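Local coordinates for protein putative peptidase (Bacteroides fragilis, PDB 5DYN) that is a cysteine protease of the clostripain (C11) family, here the C-terminal part of the longer protein, probably activating the B. fragilis toxin by cleavage, at residues Glu57-Gly62 against Glu103-Gly108. Numbering follows the deposited sequence.
Sequences EIPGPG and EDWTGG. With NA (sodium ion), chain F; NA (sodium ion), chain E.
Pro59 sits on the indole of Trp105, and this pair carries the contact. Pro59 CB lies over one face of the six-membered ring of Trp105, 3.6 Å from the centroid and 19° off the ring normal, a CH-pi contact set toward the rim beside CE2 and CZ2. CG of the same proline continues toward the pyrrole side, 3.8 Å from Trp105 NE1. Further along the turn Pro61 comes in obliquely: its CD reaches Trp105 CE3 at 3.6 Å, while Gly60 N passes Trp105 CZ3 at 3.7 Å. With CG anti to the backbone N (chi1 -160°), the Trp105 side chain extends toward the turn. Its NE1 makes a weak, bent bond to Gly108 O at 3.1 Å (130°), a link within the 103-108 loop that can only weakly steady the ring. Across the contact, Pro59 to Gly62 form a type I beta turn closed by Gly62 N to Pro59 O at 2.8 Å, which presents both prolines to the tryptophan. Tyr90 of helix 78-92 also meets Trp105, edge-to-face, and touches both prolines.

Packing fades toward the exposed Glu103 and Asp104, whose CB atoms are directed away from the turn. Pro61 O, at the turn's outer side, binds a sodium ion at 2.3 Å together with a water; Ala63 O of this chain and Asp35 OD1 and Glu38 OE1 of the neighbouring subunit also bind it. Trp105 O binds a second sodium ion, shared with Tyr90 O.

The contact thus joins the loop after strand 50-53 to the one before strand 110-115. No hydrogen bond crosses between them, which implies that apolar proline-indole packing holds them together directly, while the carbonyls of Pro61 and Trp105 serve separate sodium ions.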
ATOM      1  N   GLU B  57       7.988   5.662  -2.980  1.00 33.04           N
ATOM      2  CA  GLU B  57       7.089   6.156  -4.019  1.00 33.60           C
ATOM      3  C   GLU B  57       6.768   5.115  -5.092  1.00 31.35           C
ATOM      4  O   GLU B  57       7.633   4.347  -5.515  1.00 30.92           O
ATOM      5  CB  GLU B  57       7.679   7.404  -4.672  1.00 32.03           C
ATOM      6  CG  GLU B  57       7.930   8.528  -3.689  1.00 35.02           C
ATOM      7  CD  GLU B  57       8.556   9.744  -4.336  1.00 37.34           C
ATOM      8  OE1 GLU B  57       8.020  10.212  -5.363  1.00 29.46           O
ATOM      9  OE2 GLU B  57       9.583  10.232  -3.814  1.00 27.29           O
ATOM     10  N   ILE B  58       5.508   5.106  -5.519  1.00 31.47           N
ATOM     11  CA  ILE B  58       5.031   4.237  -6.591  1.00 33.06           C
ATOM     12  C   ILE B  58       5.041   4.988  -7.926  1.00 32.79           C
ATOM     13  O   ILE B  58       4.606   6.137  -7.991  1.00 32.31           O
ATOM     14  CB  ILE B  58       3.603   3.713  -6.285  1.00 35.65           C
ATOM     15  CG1 ILE B  58       3.662   2.524  -5.326  1.00 30.08           C
ATOM     16  CG2 ILE B  58       2.869   3.315  -7.562  1.00 30.93           C
ATOM     17  CD1 ILE B  58       4.305   1.293  -5.928  1.00 32.90           C
ATOM     18  N   PRO B  59       5.554   4.347  -8.989  1.00 35.54           N
ATOM     19  CA  PRO B  59       5.564   4.940 -10.333  1.00 33.66           C
ATOM     20  C   PRO B  59       4.174   5.375 -10.789  1.00 32.22           C
ATOM     21  O   PRO B  59       3.202   4.670 -10.527  1.00 35.02           O
ATOM     22  CB  PRO B  59       6.088   3.800 -11.215  1.00 36.52           C
ATOM     23  CG  PRO B  59       6.893   2.950 -10.295  1.00 32.81           C
ATOM     24  CD  PRO B  59       6.194   3.019  -8.965  1.00 35.77           C
ATOM     25  N   GLY B  60       4.094   6.526 -11.450  1.00 36.16           N
ATOM     26  CA  GLY B  60       2.848   7.029 -12.008  1.00 31.87           C
ATOM     27  C   GLY B  60       2.006   6.025 -12.781  1.00 33.68           C
ATOM     28  O   GLY B  60       0.822   5.856 -12.483  1.00 29.15           O
ATOM     29  N   PRO B  61       2.604   5.352 -13.781  1.00 33.71           N
ATOM     30  CA  PRO B  61       1.868   4.333 -14.542  1.00 34.32           C
ATOM     31  C   PRO B  61       1.414   3.141 -13.696  1.00 33.27           C
ATOM     32  O   PRO B  61       0.638   2.318 -14.178  1.00 35.41           O
ATOM     33  CB  PRO B  61       2.881   3.888 -15.607  1.00 29.82           C
ATOM     34  CG  PRO B  61       4.212   4.325 -15.089  1.00 34.60           C
ATOM     35  CD  PRO B  61       3.939   5.592 -14.353  1.00 28.76           C
ATOM     36  N   GLY B  62       1.899   3.047 -12.461  1.00 35.22           N
ATOM     37  CA  GLY B  62       1.441   2.035 -11.527  1.00 33.09           C
ATOM     38  C   GLY B  62       1.678   0.601 -11.961  1.00 34.78           C
ATOM     39  O   GLY B  62       2.685   0.283 -12.589  1.00 37.27           O
ATOM     40  N   GLU B 103       5.509   7.295 -19.921  1.00 45.69           N
ATOM     41  CA  GLU B 103       5.290   6.460 -21.096  1.00 44.28           C
ATOM     42  C   GLU B 103       6.432   5.472 -21.304  1.00 42.17           C
ATOM     43  O   GLU B 103       6.291   4.497 -22.040  1.00 46.58           O
ATOM     44  CB  GLU B 103       5.115   7.327 -22.342  1.00 51.22           C
ATOM     45  CG  GLU B 103       4.089   8.436 -22.180  1.00 57.91           C
ATOM     46  CD  GLU B 103       2.776   8.117 -22.867  1.00 83.59           C
ATOM     47  OE1 GLU B 103       2.748   7.181 -23.697  1.00 87.12           O
ATOM     48  OE2 GLU B 103       1.769   8.797 -22.575  1.00 95.85           O
ATOM     49  N   ASP B 104       7.561   5.728 -20.652  1.00 44.49           N
ATOM     50  CA  ASP B 104       8.699   4.815 -20.693  1.00 44.05           C
ATOM     51  C   ASP B 104       9.442   4.836 -19.362  1.00 40.80           C
ATOM     52  O   ASP B 104      10.426   5.558 -19.197  1.00 38.63           O
ATOM     53  CB  ASP B 104       9.648   5.180 -21.836  1.00 43.90           C
ATOM     54  CG  ASP B 104      10.744   4.147 -22.038  1.00 51.50           C
ATOM     55  OD1 ASP B 104      10.578   2.995 -21.582  1.00 46.17           O
ATOM     56  OD2 ASP B 104      11.775   4.491 -22.652  1.00 57.96           O
ATOM     57  N   TRP B 105       8.971   4.041 -18.408  1.00 42.12           N
ATOM     58  CA  TRP B 105       9.529   4.067 -17.063  1.00 38.22           C
ATOM     59  C   TRP B 105      10.787   3.215 -16.945  1.00 38.38           C
ATOM     60  O   TRP B 105      10.719   1.988 -16.934  1.00 35.44           O
ATOM     61  CB  TRP B 105       8.494   3.597 -16.045  1.00 34.28           C
ATOM     62  CG  TRP B 105       8.815   4.044 -14.660  1.00 38.84           C
ATOM     63  CD1 TRP B 105       9.644   3.428 -13.770  1.00 33.42           C
ATOM     64  CD2 TRP B 105       8.318   5.216 -14.002  1.00 38.27           C
ATOM     65  NE1 TRP B 105       9.693   4.142 -12.597  1.00 41.25           N
ATOM     66  CE2 TRP B 105       8.886   5.243 -12.713  1.00 37.41           C
ATOM     67  CE3 TRP B 105       7.443   6.242 -14.376  1.00 29.90           C
ATOM     68  CZ2 TRP B 105       8.611   6.256 -11.796  1.00 33.54           C
ATOM     69  CZ3 TRP B 105       7.170   7.246 -13.467  1.00 35.29           C
ATOM     70  CH2 TRP B 105       7.752   7.246 -12.191  1.00 37.03           C
ATOM     71  N   THR B 106      11.934   3.879 -16.840  1.00 38.96           N
ATOM     72  CA  THR B 106      13.213   3.193 -16.699  1.00 40.70           C
ATOM     73  C   THR B 106      13.787   3.356 -15.293  1.00 44.08           C
ATOM     74  O   THR B 106      14.923   2.961 -15.025  1.00 41.58           O
ATOM     75  CB  THR B 106      14.235   3.716 -17.716  1.00 37.61           C
ATOM     76  OG1 THR B 106      14.434   5.118 -17.505  1.00 36.13           O
ATOM     77  CG2 THR B 106      13.735   3.488 -19.132  1.00 39.30           C
ATOM     78  N   GLY B 107      12.993   3.938 -14.400  1.00 35.06           N
ATOM     79  CA  GLY B 107      13.446   4.248 -13.057  1.00 39.46           C
ATOM     80  C   GLY B 107      13.321   3.091 -12.086  1.00 37.35           C
ATOM     81  O   GLY B 107      13.742   3.189 -10.934  1.00 39.75           O
ATOM     82  N   GLY B 108      12.738   1.992 -12.547  1.00 33.78           N
ATOM     83  CA  GLY B 108      12.588   0.818 -11.708  1.00 38.40           C
ATOM     84  C   GLY B 108      11.480   0.958 -10.684  1.00 40.54           C
ATOM     85  O   GLY B 108      10.606   1.820 -10.813  1.00 37.33           O
TER
HETATM   86 NA    NA F 401      12.075   0.916 -15.180  1.00 45.22          NA
HETATM   87 NA    NA E 403      -0.300   0.763 -15.647  1.00 41.11          NA
HETATM   88  O   HOH W   1       0.755   2.202 -17.473  1.00 35.06           O